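DITP/XTP pyrophosphatase (Coxiella burnetii, PDB 3TQU) probably hydrolyses non-canonical purine nucleoside triphosphates such as XTP, dITP and ITP to monophosphates and diphosphate, clearing them from the nucleotide pool. Local coordinates at residues A[31-44]-A[55-69]. Sequence-based numbering, arbitrary orientation.
Sequences FIPQTEFSVPDIEE and IKARHAAKQTGLPAL. With CA (calcium ion), chain E.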
loop_
_atom_site.group_PDB
_atom_site.type_symbol
_atom_site.label_atom_id
_atom_site.label_comp_id
_atom_site.label_asym_id
_atom_site.label_seq_id
_atom_site.Cartn_x
_atom_site.Cartn_y
_atom_site.Cartn_z
ATOM N N PHE A 31 -11.280 18.975 4.596
ATOM C CA PHE A 31 -9.840 18.785 4.688
ATOM C C PHE A 31 -9.147 20.023 5.244
ATOM O O PHE A 31 -9.417 21.148 4.820
ATOM C CB PHE A 31 -9.260 18.392 3.332
ATOM C CG PHE A 31 -9.497 16.954 2.979
ATOM C CD1 PHE A 31 -8.561 15.987 3.298
ATOM C CD2 PHE A 31 -10.669 16.566 2.352
ATOM C CE1 PHE A 31 -8.783 14.654 2.982
ATOM C CE2 PHE A 31 -10.895 15.239 2.038
ATOM C CZ PHE A 31 -9.951 14.285 2.354
ATOM N N ILE A 32 -8.253 19.803 6.201
ATOM C CA ILE A 32 -7.526 20.886 6.841
ATOM C C ILE A 32 -6.031 20.661 6.683
ATOM O O ILE A 32 -5.501 19.649 7.142
ATOM C CB ILE A 32 -7.859 20.959 8.339
ATOM C CG1 ILE A 32 -9.375 21.016 8.544
ATOM C CG2 ILE A 32 -7.160 22.152 8.982
ATOM C CD1 ILE A 32 -9.792 20.973 9.993
ATOM N N PRO A 33 -5.341 21.598 6.021
ATOM C CA PRO A 33 -3.891 21.473 5.848
ATOM C C PRO A 33 -3.207 21.376 7.208
ATOM O O PRO A 33 -3.626 22.049 8.153
ATOM C CB PRO A 33 -3.509 22.782 5.143
ATOM C CG PRO A 33 -4.766 23.232 4.466
ATOM C CD PRO A 33 -5.879 22.811 5.382
ATOM N N GLN A 34 -2.178 20.541 7.313
ATOM C CA GLN A 34 -1.507 20.348 8.592
ATOM C C GLN A 34 -0.935 21.656 9.119
ATOM O O GLN A 34 -0.753 21.820 10.323
ATOM C CB GLN A 34 -0.418 19.277 8.495
ATOM C CG GLN A 34 0.772 19.648 7.629
ATOM C CD GLN A 34 1.805 18.542 7.574
ATOM O OE1 GLN A 34 1.512 17.388 7.894
ATOM N NE2 GLN A 34 3.022 18.887 7.169
ATOM N N THR A 35 -0.667 22.593 8.216
ATOM C CA THR A 35 -0.148 23.899 8.612
ATOM C C THR A 35 -1.105 24.659 9.526
ATOM O O THR A 35 -0.690 25.562 10.252
ATOM C CB THR A 35 0.171 24.770 7.388
ATOM O OG1 THR A 35 -0.955 24.773 6.501
ATOM C CG2 THR A 35 1.394 24.228 6.655
ATOM N N GLU A 36 -2.383 24.294 9.494
ATOM C CA GLU A 36 -3.379 24.954 10.334
ATOM C C GLU A 36 -3.301 24.472 11.778
ATOM O O GLU A 36 -3.967 25.012 12.664
ATOM C CB GLU A 36 -4.783 24.743 9.770
ATOM C CG GLU A 36 -5.070 25.596 8.547
ATOM C CD GLU A 36 -5.011 27.081 8.860
ATOM O OE1 GLU A 36 -5.870 27.555 9.631
ATOM O OE2 GLU A 36 -4.104 27.769 8.346
ATOM N N PHE A 37 -2.482 23.446 11.995
ATOM C CA PHE A 37 -2.209 22.914 13.325
ATOM C C PHE A 37 -0.752 23.168 13.680
ATOM O O PHE A 37 -0.252 22.669 14.687
ATOM C CB PHE A 37 -2.475 21.408 13.362
ATOM C CG PHE A 37 -3.920 21.039 13.196
ATOM C CD1 PHE A 37 -4.718 20.798 14.303
ATOM C CD2 PHE A 37 -4.482 20.933 11.937
ATOM C CE1 PHE A 37 -6.049 20.456 14.155
ATOM C CE2 PHE A 37 -5.813 20.594 11.782
ATOM C CZ PHE A 37 -6.598 20.355 12.891
ATOM N N SER A 38 -0.075 23.934 12.831
ATOM C CA SER A 38 1.344 24.219 12.995
ATOM C C SER A 38 2.195 22.954 13.030
ATOM O O SER A 38 3.165 22.866 13.784
ATOM C CB SER A 38 1.585 25.069 14.242
ATOM O OG SER A 38 0.952 26.328 14.107
ATOM N N VAL A 39 1.828 21.977 12.206
ATOM C CA VAL A 39 2.611 20.757 12.068
ATOM C C VAL A 39 3.743 20.975 11.069
ATOM O O VAL A 39 3.503 21.387 9.934
ATOM C CB VAL A 39 1.742 19.580 11.581
ATOM C CG1 VAL A 39 2.587 18.328 11.401
ATOM C CG2 VAL A 39 0.598 19.327 12.556
ATOM N N PRO A 40 4.985 20.701 11.489
ATOM C CA PRO A 40 6.126 20.846 10.580
ATOM C C PRO A 40 6.203 19.685 9.590
ATOM O O PRO A 40 5.656 18.613 9.858
ATOM C CB PRO A 40 7.324 20.808 11.528
ATOM C CG PRO A 40 6.862 19.974 12.671
ATOM C CD PRO A 40 5.394 20.262 12.834
ATOM N N ASP A 41 6.859 19.904 8.457
ATOM C CA ASP A 41 7.116 18.825 7.511
ATOM C C ASP A 41 8.002 17.774 8.170
ATOM O O ASP A 41 8.856 18.099 8.996
ATOM C CB ASP A 41 7.811 19.353 6.254
ATOM C CG ASP A 41 6.873 20.113 5.335
ATOM O OD1 ASP A 41 5.723 20.381 5.734
ATOM O OD2 ASP A 41 7.295 20.451 4.210
ATOM N N ILE A 42 7.793 16.515 7.801
ATOM C CA ILE A 42 8.647 15.429 8.258
ATOM C C ILE A 42 9.416 14.885 7.061
ATOM O O ILE A 42 8.907 14.886 5.942
ATOM C CB ILE A 42 7.823 14.303 8.920
ATOM C CG1 ILE A 42 8.748 13.226 9.489
ATOM C CG2 ILE A 42 6.840 13.704 7.922
ATOM C CD1 ILE A 42 8.033 12.179 10.318
ATOM N N GLU A 43 10.642 14.432 7.292
ATOM C CA GLU A 43 11.502 13.965 6.208
ATOM C C GLU A 43 11.016 12.659 5.577
ATOM O O GLU A 43 10.682 11.704 6.276
ATOM C CB GLU A 43 12.941 13.800 6.702
ATOM C CG GLU A 43 13.910 13.332 5.628
ATOM C CD GLU A 43 15.317 13.121 6.155
ATOM O OE1 GLU A 43 15.556 13.400 7.349
ATOM O OE2 GLU A 43 16.185 12.671 5.374
ATOM N N GLU A 44 10.978 12.626 4.249
ATOM C CA GLU A 44 10.646 11.408 3.523
ATOM C C GLU A 44 11.876 10.515 3.399
ATOM O O GLU A 44 12.811 10.827 2.662
ATOM C CB GLU A 44 10.101 11.744 2.140
ATOM C CG GLU A 44 8.734 12.397 2.165
ATOM C CD GLU A 44 8.320 12.899 0.804
ATOM O OE1 GLU A 44 9.138 13.587 0.159
ATOM O OE2 GLU A 44 7.186 12.603 0.375
ATOM N N ILE A 55 4.476 7.642 6.143
ATOM C CA ILE A 55 5.304 8.430 7.047
ATOM C C ILE A 55 4.683 9.801 7.293
ATOM O O ILE A 55 4.623 10.271 8.425
ATOM C CB ILE A 55 6.737 8.601 6.504
ATOM C CG1 ILE A 55 7.527 7.296 6.659
ATOM C CG2 ILE A 55 7.452 9.739 7.222
ATOM C CD1 ILE A 55 8.926 7.348 6.063
ATOM N N LYS A 56 4.206 10.428 6.224
ATOM C CA LYS A 56 3.690 11.788 6.308
ATOM C C LYS A 56 2.282 11.837 6.903
ATOM O O LYS A 56 1.956 12.747 7.665
ATOM C CB LYS A 56 3.741 12.462 4.934
ATOM C CG LYS A 56 5.158 12.577 4.375
ATOM C CD LYS A 56 5.208 13.417 3.110
ATOM C CE LYS A 56 4.403 12.787 1.984
ATOM N NZ LYS A 56 4.565 13.553 0.711
ATOM N N ALA A 57 1.455 10.855 6.565
ATOM C CA ALA A 57 0.110 10.786 7.122
ATOM C C ALA A 57 0.140 10.450 8.613
ATOM O O ALA A 57 -0.589 11.046 9.405
ATOM C CB ALA A 57 -0.739 9.775 6.356
ATOM N N ARG A 58 0.986 9.499 8.996
ATOM C CA ARG A 58 1.093 9.118 10.399
ATOM C C ARG A 58 1.570 10.288 11.248
ATOM O O ARG A 58 1.106 10.479 12.373
ATOM C CB ARG A 58 2.039 7.934 10.589
ATOM C CG ARG A 58 2.160 7.517 12.049
ATOM C CD ARG A 58 3.449 6.772 12.343
ATOM N NE ARG A 58 3.544 5.498 11.640
ATOM C CZ ARG A 58 4.447 5.238 10.703
ATOM N NH1 ARG A 58 5.326 6.164 10.358
ATOM N NH2 ARG A 58 4.472 4.056 10.111
ATOM N N HIS A 59 2.508 11.057 10.704
ATOM C CA HIS A 59 3.041 12.231 11.387
ATOM C C HIS A 59 1.933 13.244 11.643
ATOM O O HIS A 59 1.747 13.706 12.770
ATOM C CB HIS A 59 4.154 12.864 10.548
ATOM C CG HIS A 59 4.707 14.128 11.127
ATOM N ND1 HIS A 59 5.345 14.173 12.347
ATOM C CD2 HIS A 59 4.729 15.393 10.644
ATOM C CE1 HIS A 59 5.732 15.412 12.593
ATOM N NE2 HIS A 59 5.369 16.172 11.575
ATOM N N ALA A 60 1.195 13.578 10.590
ATOM C CA ALA A 60 0.112 14.548 10.696
ATOM C C ALA A 60 -0.944 14.100 11.705
ATOM O O ALA A 60 -1.435 14.903 12.504
ATOM C CB ALA A 60 -0.515 14.792 9.330
ATOM N N ALA A 61 -1.289 12.815 11.668
ATOM C CA ALA A 61 -2.298 12.268 12.569
ATOM C C ALA A 61 -1.820 12.303 14.015
ATOM O O ALA A 61 -2.587 12.601 14.930
ATOM C CB ALA A 61 -2.653 10.836 12.169
ATOM N N LYS A 62 -0.546 11.984 14.207
ATOM C CA LYS A 62 0.051 11.974 15.533
ATOM C C LYS A 62 -0.035 13.352 16.182
ATOM O O LYS A 62 -0.441 13.485 17.336
ATOM C CB LYS A 62 1.510 11.529 15.443
ATOM C CG LYS A 62 2.187 11.343 16.788
ATOM C CD LYS A 62 3.665 11.044 16.610
ATOM C CE LYS A 62 4.322 10.714 17.937
ATOM N NZ LYS A 62 3.722 9.496 18.544
ATOM N N GLN A 63 0.344 14.380 15.431
ATOM C CA GLN A 63 0.403 15.732 15.974
ATOM C C GLN A 63 -0.970 16.377 16.159
ATOM O O GLN A 63 -1.171 17.156 17.092
ATOM C CB GLN A 63 1.281 16.621 15.090
ATOM C CG GLN A 63 2.638 16.028 14.793
ATOM C CD GLN A 63 3.328 15.523 16.043
ATOM O OE1 GLN A 63 3.872 14.419 16.061
ATOM N NE2 GLN A 63 3.315 16.333 17.096
ATOM N N THR A 64 -1.910 16.056 15.276
ATOM C CA THR A 64 -3.213 16.718 15.289
ATOM C C THR A 64 -4.288 15.961 16.067
ATOM O O THR A 64 -5.230 16.565 16.577
ATOM C CB THR A 64 -3.726 16.988 13.861
ATOM O OG1 THR A 64 -3.942 15.743 13.186
ATOM C CG2 THR A 64 -2.719 17.821 13.084
ATOM N N GLY A 65 -4.150 14.642 16.156
ATOM C CA GLY A 65 -5.159 13.827 16.810
ATOM C C GLY A 65 -6.340 13.525 15.903
ATOM O O GLY A 65 -7.322 12.917 16.331
ATOM N N LEU A 66 -6.244 13.951 14.646
ATOM C CA LEU A 66 -7.297 13.707 13.664
ATOM C C LEU A 66 -6.829 12.678 12.639
ATOM O O LEU A 66 -5.636 12.405 12.544
ATOM C CB LEU A 66 -7.653 15.003 12.937
ATOM C CG LEU A 66 -8.360 16.133 13.682
ATOM C CD1 LEU A 66 -8.564 17.306 12.739
ATOM C CD2 LEU A 66 -9.689 15.671 14.251
ATOM N N PRO A 67 -7.770 12.104 11.870
ATOM C CA PRO A 67 -7.383 11.291 10.712
ATOM C C PRO A 67 -6.539 12.141 9.773
ATOM O O PRO A 67 -6.734 13.351 9.724
ATOM C CB PRO A 67 -8.723 10.962 10.051
ATOM C CG PRO A 67 -9.733 11.090 11.143
ATOM C CD PRO A 67 -9.232 12.185 12.031
ATOM N N ALA A 68 -5.613 11.532 9.043
ATOM C CA ALA A 68 -4.732 12.309 8.184
ATOM C C ALA A 68 -4.516 11.609 6.854
ATOM O O ALA A 68 -4.465 10.380 6.786
ATOM C CB ALA A 68 -3.404 12.571 8.875
ATOM N N LEU A 69 -4.390 12.405 5.799
ATOM C CA LEU A 69 -4.206 11.882 4.456
ATOM C C LEU A 69 -2.958 12.488 3.836
ATOM O O LEU A 69 -2.755 13.706 3.888
ATOM C CB LEU A 69 -5.431 12.201 3.599
ATOM C CG LEU A 69 -5.492 11.631 2.182
ATOM C CD1 LEU A 69 -6.937 11.504 1.735
ATOM C CD2 LEU A 69 -4.690 12.487 1.201
HETATM CA CA CA E . 7.902 13.226 -2.262
HETATM O O HOH W 1 3.084 15.219 7.608
HETATM O O HOH W 2 9.770 14.718 -3.338
HETATM O O HOH W 3 7.145 13.376 -4.748
HETATM O O HOH W 4 5.679 14.362 -2.028
HETATM O O HOH W 5 7.896 15.849 -1.847
HETATM O O HOH W 6 9.257 10.985 -2.609
#
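The imidazole of H59 turns one face to I42 in a beta-alpha-beta crossover of the HAM1-family mixed sheet, where the loop after strand 29-33 runs along helix 49-64, leading to parallel strand 68-77. I42 lays CB over that face, 3.9 Å from the H59 centroid, a CH-pi contact, while Q63 CG lies over the rim of the opposite face. With chi1 at 176°, H59 CG lies opposite the backbone N and the ring reaches the loop; NE2 donates almost within the ring plane to P40 O (3.0 Å), though the N-H...O angle is only 136°. Beside this bond, V39 CG1 approaches H59 NE2, and V39 CG2 touches Q63 CB and T64 CG2. At the helix end, T64 CG2 sits over a face of the F37 ring, 3.4 Å from F37 CG, and F37 CZ meets L66 CD1. T64 OG1 donates to A60 O and, in an ST turn, accepts from L66 N. Water 1 bridges Q34 OE1 and K56 O. E44 chelates calcium with both carboxylate oxygens, D72 is another ligand, and the ion probably occupies the magnesium cofactor site. K56 NZ, also bonded to D71 O, salt-bridges E44 OE2 (2.8 Å) from above the carboxylate plane.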